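Local structure of uncharacterized metal-dependent hydrolase (Pyrococcus horikoshii, 3IGH) at residues 348-362 / 385-399. The protein is uncharacterised but, as an amidohydrolase-family member, probably acts as a metal-dependent hydrolase on carbon-nitrogen bonds other than peptide bonds. Residues are numbered along the deposited sequence; the frame is centred on the assembly and turned at random. Where two conformers were deposited one is given.
Sequences LERVKNLKVRLSVQP and RFKDLMKVAELGFST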
loop_
_atom_site.group_PDB
_atom_site.type_symbol
_atom_site.label_atom_id
_atom_site.label_comp_id
_atom_site.label_asym_id
_atom_site.label_seq_id
_atom_site.Cartn_x
_atom_site.Cartn_y
_atom_site.Cartn_z
ATOM N N LEU A 348 31.311 -19.677 2.741
ATOM C CA LEU A 348 31.575 -18.262 2.989
ATOM C C LEU A 348 31.813 -17.489 1.696
ATOM O O LEU A 348 31.275 -16.401 1.519
ATOM C CB LEU A 348 32.766 -18.082 3.936
ATOM C CG LEU A 348 32.588 -18.440 5.415
ATOM C CD1 LEU A 348 33.933 -18.458 6.124
ATOM C CD2 LEU A 348 31.635 -17.468 6.114
ATOM N N GLU A 349 32.600 -18.063 0.787
ATOM C CA GLU A 349 32.882 -17.418 -0.494
ATOM C C GLU A 349 31.652 -17.421 -1.407
ATOM O O GLU A 349 31.438 -16.482 -2.177
ATOM C CB GLU A 349 34.078 -18.087 -1.186
ATOM C CG GLU A 349 34.715 -17.268 -2.325
ATOM C CD GLU A 349 35.377 -15.967 -1.858
ATOM O OE1 GLU A 349 35.445 -15.016 -2.666
ATOM O OE2 GLU A 349 35.831 -15.887 -0.692
ATOM N N ARG A 350 30.840 -18.472 -1.312
ATOM C CA ARG A 350 29.613 -18.543 -2.105
ATOM C C ARG A 350 28.595 -17.498 -1.639
ATOM O O ARG A 350 27.983 -16.814 -2.466
ATOM C CB ARG A 350 29.015 -19.946 -2.080
ATOM C CG ARG A 350 27.966 -20.133 -3.150
ATOM C CD ARG A 350 27.521 -21.558 -3.284
ATOM N NE ARG A 350 26.508 -21.644 -4.328
ATOM C CZ ARG A 350 25.539 -22.550 -4.367
ATOM N NH1 ARG A 350 24.674 -22.539 -5.376
ATOM N NH2 ARG A 350 25.436 -23.466 -3.408
ATOM N N VAL A 351 28.456 -17.353 -0.320
ATOM C CA VAL A 351 27.647 -16.276 0.281
ATOM C C VAL A 351 28.102 -14.906 -0.243
ATOM O O VAL A 351 27.281 -14.091 -0.684
ATOM C CB VAL A 351 27.680 -16.338 1.844
ATOM C CG1 VAL A 351 27.225 -15.022 2.474
ATOM C CG2 VAL A 351 26.814 -17.502 2.354
ATOM N N LYS A 352 29.416 -14.683 -0.230
ATOM C CA LYS A 352 30.013 -13.444 -0.732
ATOM C C LYS A 352 29.681 -13.202 -2.204
ATOM O O LYS A 352 29.229 -12.114 -2.572
ATOM C CB LYS A 352 31.534 -13.460 -0.531
ATOM C CG LYS A 352 32.224 -12.157 -0.915
ATOM C CD LYS A 352 33.717 -12.231 -0.670
ATOM C CE LYS A 352 34.367 -10.872 -0.863
ATOM N NZ LYS A 352 35.792 -10.882 -0.426
ATOM N N ASN A 353 29.890 -14.229 -3.027
ATOM C CA ASN A 353 29.691 -14.124 -4.470
ATOM C C ASN A 353 28.249 -13.882 -4.894
ATOM O O ASN A 353 28.001 -13.151 -5.850
ATOM C CB ASN A 353 30.264 -15.355 -5.174
ATOM C CG ASN A 353 31.792 -15.396 -5.127
ATOM O OD1 ASN A 353 32.452 -14.366 -4.959
ATOM N ND2 ASN A 353 32.357 -16.593 -5.265
ATOM N N LEU A 354 27.301 -14.478 -4.171
ATOM C CA LEU A 354 25.877 -14.318 -4.489
ATOM C C LEU A 354 25.271 -13.061 -3.889
ATOM O O LEU A 354 24.119 -12.729 -4.176
ATOM C CB LEU A 354 25.075 -15.558 -4.058
ATOM C CG LEU A 354 25.404 -16.864 -4.788
ATOM C CD1 LEU A 354 24.698 -18.048 -4.151
ATOM C CD2 LEU A 354 25.053 -16.775 -6.261
ATOM N N LYS A 355 26.039 -12.382 -3.036
ATOM C CA LYS A 355 25.639 -11.106 -2.441
ATOM C C LYS A 355 24.370 -11.220 -1.583
ATOM O O LYS A 355 23.584 -10.280 -1.506
ATOM C CB LYS A 355 25.471 -10.022 -3.523
ATOM C CG LYS A 355 26.755 -9.640 -4.254
ATOM C CD LYS A 355 26.465 -8.574 -5.304
ATOM C CE LYS A 355 27.692 -7.715 -5.590
ATOM N NZ LYS A 355 28.702 -8.419 -6.425
ATOM N N VAL A 356 24.182 -12.366 -0.930
ATOM C CA VAL A 356 22.974 -12.580 -0.131
ATOM C C VAL A 356 23.022 -11.759 1.162
ATOM O O VAL A 356 24.106 -11.379 1.633
ATOM C CB VAL A 356 22.690 -14.082 0.168
ATOM C CG1 VAL A 356 22.460 -14.865 -1.128
ATOM C CG2 VAL A 356 23.808 -14.708 0.989
ATOM N N ARG A 357 21.839 -11.456 1.689
ATOM C CA ARG A 357 21.679 -10.796 2.982
ATOM C C ARG A 357 21.431 -11.860 4.047
ATOM O O ARG A 357 20.827 -12.881 3.762
ATOM C CB ARG A 357 20.502 -9.814 2.925
ATOM C CG ARG A 357 20.838 -8.536 2.178
ATOM C CD ARG A 357 19.596 -7.853 1.623
ATOM N NE ARG A 357 18.989 -8.557 0.494
ATOM C CZ ARG A 357 17.712 -8.945 0.450
ATOM N NH1 ARG A 357 16.911 -8.708 1.475
ATOM N NH2 ARG A 357 17.229 -9.553 -0.627
ATOM N N LEU A 358 21.921 -11.633 5.266
ATOM C CA LEU A 358 21.766 -12.619 6.340
ATOM C C LEU A 358 21.102 -12.017 7.575
ATOM O O LEU A 358 21.527 -10.981 8.076
ATOM C CB LEU A 358 23.123 -13.226 6.736
ATOM C CG LEU A 358 24.045 -13.856 5.677
ATOM C CD1 LEU A 358 25.389 -14.227 6.291
ATOM C CD2 LEU A 358 23.411 -15.084 5.035
ATOM N N SER A 359 20.061 -12.687 8.069
ATOM C CA SER A 359 19.452 -12.324 9.341
ATOM C C SER A 359 19.754 -13.420 10.358
ATOM O O SER A 359 19.344 -14.567 10.191
ATOM C CB SER A 359 17.946 -12.133 9.171
ATOM O OG SER A 359 17.312 -11.883 10.400
ATOM N N VAL A 360 20.490 -13.063 11.406
ATOM C CA VAL A 360 20.924 -14.045 12.398
ATOM C C VAL A 360 20.349 -13.725 13.772
ATOM O O VAL A 360 19.921 -12.598 14.026
ATOM C CB VAL A 360 22.473 -14.144 12.485
ATOM C CG1 VAL A 360 23.066 -14.658 11.168
ATOM C CG2 VAL A 360 23.107 -12.821 12.895
ATOM N N GLN A 361 20.352 -14.718 14.656
ATOM C CA GLN A 361 19.725 -14.573 15.968
ATOM C C GLN A 361 20.712 -14.942 17.082
ATOM O O GLN A 361 20.726 -16.084 17.538
ATOM C CB GLN A 361 18.469 -15.448 16.062
ATOM C CG GLN A 361 17.319 -15.102 15.101
ATOM C CD GLN A 361 17.562 -15.606 13.691
ATOM O OE1 GLN A 361 18.105 -16.693 13.497
ATOM N NE2 GLN A 361 17.185 -14.805 12.698
ATOM N N PRO A 362 21.569 -13.989 17.492
ATOM C CA PRO A 362 22.625 -14.269 18.487
ATOM C C PRO A 362 22.190 -14.893 19.817
ATOM O O PRO A 362 22.954 -15.668 20.385
ATOM C CB PRO A 362 23.286 -12.902 18.693
ATOM C CG PRO A 362 23.072 -12.207 17.368
ATOM C CD PRO A 362 21.671 -12.610 16.973
ATOM N N ARG A 385 28.683 -18.276 13.239
ATOM C CA ARG A 385 29.999 -17.661 13.030
ATOM C C ARG A 385 29.883 -16.212 12.576
ATOM O O ARG A 385 30.287 -15.845 11.467
ATOM C CB ARG A 385 30.885 -18.528 12.106
ATOM C CG ARG A 385 30.313 -18.851 10.723
ATOM C CD ARG A 385 31.080 -19.969 10.021
ATOM N NE ARG A 385 32.519 -19.733 9.911
ATOM C CZ ARG A 385 33.368 -20.518 9.242
ATOM N NH1 ARG A 385 32.936 -21.600 8.606
ATOM N NH2 ARG A 385 34.658 -20.218 9.209
ATOM N N PHE A 386 29.369 -15.376 13.478
ATOM C CA PHE A 386 28.909 -14.028 13.117
ATOM C C PHE A 386 30.009 -13.091 12.630
ATOM O O PHE A 386 29.776 -12.289 11.729
ATOM C CB PHE A 386 28.151 -13.373 14.274
ATOM C CG PHE A 386 26.984 -14.175 14.780
ATOM C CD1 PHE A 386 26.699 -14.204 16.142
ATOM C CD2 PHE A 386 26.169 -14.901 13.908
ATOM C CE1 PHE A 386 25.625 -14.932 16.628
ATOM C CE2 PHE A 386 25.097 -15.646 14.397
ATOM C CZ PHE A 386 24.817 -15.649 15.756
ATOM N N LYS A 387 31.194 -13.194 13.232
ATOM C CA LYS A 387 32.335 -12.396 12.808
ATOM C C LYS A 387 32.752 -12.745 11.377
ATOM O O LYS A 387 32.933 -11.844 10.561
ATOM C CB LYS A 387 33.510 -12.521 13.789
ATOM C CG LYS A 387 34.617 -11.490 13.524
ATOM C CD LYS A 387 35.733 -11.542 14.560
ATOM C CE LYS A 387 36.616 -10.298 14.476
ATOM N NZ LYS A 387 37.706 -10.304 15.495
ATOM N N ASP A 388 32.860 -14.041 11.076
ATOM C CA ASP A 388 33.116 -14.507 9.705
ATOM C C ASP A 388 32.046 -14.062 8.699
ATOM O O ASP A 388 32.374 -13.646 7.592
ATOM C CB ASP A 388 33.244 -16.035 9.655
ATOM C CG ASP A 388 34.420 -16.551 10.463
ATOM O OD1 ASP A 388 35.377 -15.777 10.676
ATOM O OD2 ASP A 388 34.379 -17.728 10.890
ATOM N N LEU A 389 30.774 -14.164 9.082
ATOM C CA LEU A 389 29.663 -13.822 8.182
ATOM C C LEU A 389 29.575 -12.319 7.874
ATOM O O LEU A 389 29.263 -11.928 6.737
ATOM C CB LEU A 389 28.335 -14.335 8.753
ATOM C CG LEU A 389 28.203 -15.859 8.876
ATOM C CD1 LEU A 389 26.976 -16.270 9.694
ATOM C CD2 LEU A 389 28.186 -16.529 7.493
ATOM N N MET A 390 29.879 -11.491 8.879
ATOM C CA MET A 390 29.850 -10.032 8.753
ATOM C C MET A 390 30.857 -9.561 7.695
ATOM O O MET A 390 30.673 -8.518 7.058
ATOM C CB MET A 390 30.167 -9.395 10.112
ATOM C CG MET A 390 29.391 -8.126 10.456
ATOM S SD MET A 390 29.563 -7.665 12.206
ATOM C CE MET A 390 31.351 -7.657 12.365
ATOM N N LYS A 391 31.919 -10.344 7.516
ATOM C CA LYS A 391 32.958 -10.066 6.528
ATOM C C LYS A 391 32.485 -10.312 5.092
ATOM O O LYS A 391 32.967 -9.668 4.162
ATOM C CB LYS A 391 34.187 -10.934 6.820
ATOM C CG LYS A 391 35.520 -10.320 6.423
ATOM C CD LYS A 391 36.651 -10.844 7.310
ATOM C CE LYS A 391 36.647 -10.165 8.680
ATOM N NZ LYS A 391 37.483 -10.881 9.683
ATOM N N VAL A 392 31.547 -11.239 4.913
ATOM C CA VAL A 392 31.112 -11.636 3.567
ATOM C C VAL A 392 29.696 -11.175 3.177
ATOM O O VAL A 392 29.330 -11.240 2.005
ATOM C CB VAL A 392 31.299 -13.163 3.300
ATOM C CG1 VAL A 392 32.787 -13.542 3.352
ATOM C CG2 VAL A 392 30.475 -14.016 4.268
ATOM N N ALA A 393 28.908 -10.707 4.145
ATOM C CA ALA A 393 27.529 -10.293 3.860
ATOM C C ALA A 393 27.035 -9.178 4.767
ATOM O O ALA A 393 27.542 -8.995 5.879
ATOM C CB ALA A 393 26.586 -11.489 3.953
ATOM N N GLU A 394 26.039 -8.438 4.282
ATOM C CA GLU A 394 25.250 -7.578 5.152
ATOM C C GLU A 394 24.548 -8.471 6.173
ATOM O O GLU A 394 23.933 -9.478 5.819
ATOM C CB GLU A 394 24.225 -6.789 4.346
ATOM C CG GLU A 394 23.620 -5.645 5.118
ATOM C CD GLU A 394 24.461 -4.380 5.049
ATOM O OE1 GLU A 394 24.866 -3.871 6.121
ATOM O OE2 GLU A 394 24.709 -3.895 3.925
ATOM N N LEU A 395 24.693 -8.119 7.443
ATOM C CA LEU A 395 24.229 -8.961 8.530
ATOM C C LEU A 395 23.266 -8.167 9.402
ATOM O O LEU A 395 23.581 -7.057 9.826
ATOM C CB LEU A 395 25.434 -9.424 9.353
ATOM C CG LEU A 395 25.312 -10.525 10.402
ATOM C CD1 LEU A 395 25.143 -11.878 9.742
ATOM C CD2 LEU A 395 26.568 -10.533 11.256
ATOM N N GLY A 396 22.091 -8.734 9.658
ATOM C CA GLY A 396 21.115 -8.106 10.541
ATOM C C GLY A 396 20.894 -8.969 11.766
ATOM O O GLY A 396 21.032 -10.190 11.695
ATOM N N PHE A 397 20.564 -8.337 12.891
ATOM C CA PHE A 397 20.282 -9.084 14.117
ATOM C C PHE A 397 18.779 -9.180 14.331
ATOM O O PHE A 397 18.012 -8.279 13.970
ATOM C CB PHE A 397 20.922 -8.413 15.343
ATOM C CG PHE A 397 22.404 -8.688 15.513
ATOM C CD1 PHE A 397 23.118 -9.453 14.593
ATOM C CD2 PHE A 397 23.087 -8.144 16.600
ATOM C CE1 PHE A 397 24.478 -9.690 14.755
ATOM C CE2 PHE A 397 24.442 -8.365 16.770
ATOM C CZ PHE A 397 25.143 -9.145 15.840
ATOM N N SER A 398 18.375 -10.270 14.963
ATOM C CA SER A 398 16.984 -10.519 15.243
ATOM C C SER A 398 16.862 -11.471 16.425
ATOM O O SER A 398 17.852 -12.030 16.880
ATOM C CB SER A 398 16.313 -11.133 14.012
ATOM O OG SER A 398 17.031 -12.244 13.514
ATOM N N THR A 399 15.635 -11.660 16.898
ATOM C CA THR A 399 15.384 -12.501 18.051
ATOM C C THR A 399 14.576 -13.739 17.706
ATOM O O THR A 399 14.555 -14.684 18.492
ATOM C CB THR A 399 14.618 -11.738 19.159
ATOM O OG1 THR A 399 13.422 -11.164 18.613
ATOM C CG2 THR A 399 15.486 -10.637 19.763
HETATM O O HOH W 1 26.893 -11.614 0.594
HETATM O O HOH W 2 28.880 -9.997 -1.028
HETATM O O HOH W 3 24.877 -8.771 1.591
#
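L358, S359 and V360 pair in parallel with L395, G396 and F397, two adjoining strands of the TIM-barrel fold of the amidohydrolases, while helices 348-354 and 386-392 pack beside each other outside them at -32°. The strand side is the tight one. V360 N reaches G396 O at 2.9 Å in a nearly straight bond, and the branched V360 packs against helix 386-392 and L395, its CB 3.6 Å from F386 CE2 and its CG1 against L395 CD1. P362, just past the strand end, lays its compact ring's CG over the centre of F397, 3.8 Å from the centroid, a CH-pi contact. L358 CD1 wedges between A393 CB and L389 CD2, and the A393 methyl is small enough for V356 O to approach CB to 3.4 Å.

Toward the C-terminal ends of the helices water enters: one links V351 O to V392 O, a second K352 O to V392 O (the latter bond weak), a third V356 O to E394 N, while K352 extends outward. At the partly exposed outer edge, L348 CD1 lies 3.6 Å from R385 NH2, over one face of a guanidinium whose edge grips D388 OD2 through NE and NH2; NH1 forms a salt bridge with D345. A leucine in place of R385 would probably leave D388 and D345 without their shared positive partner and L348 CD1 without its flat seat.

Beyond the strands, chi1 of 51° sets S398 OG between its backbone N and carbonyl carbon, where it donates to V360 O from above the carbonyl plane and accepts from Q361 NE2 at 2.7 Å, lying 22° out of the Q361 amide plane.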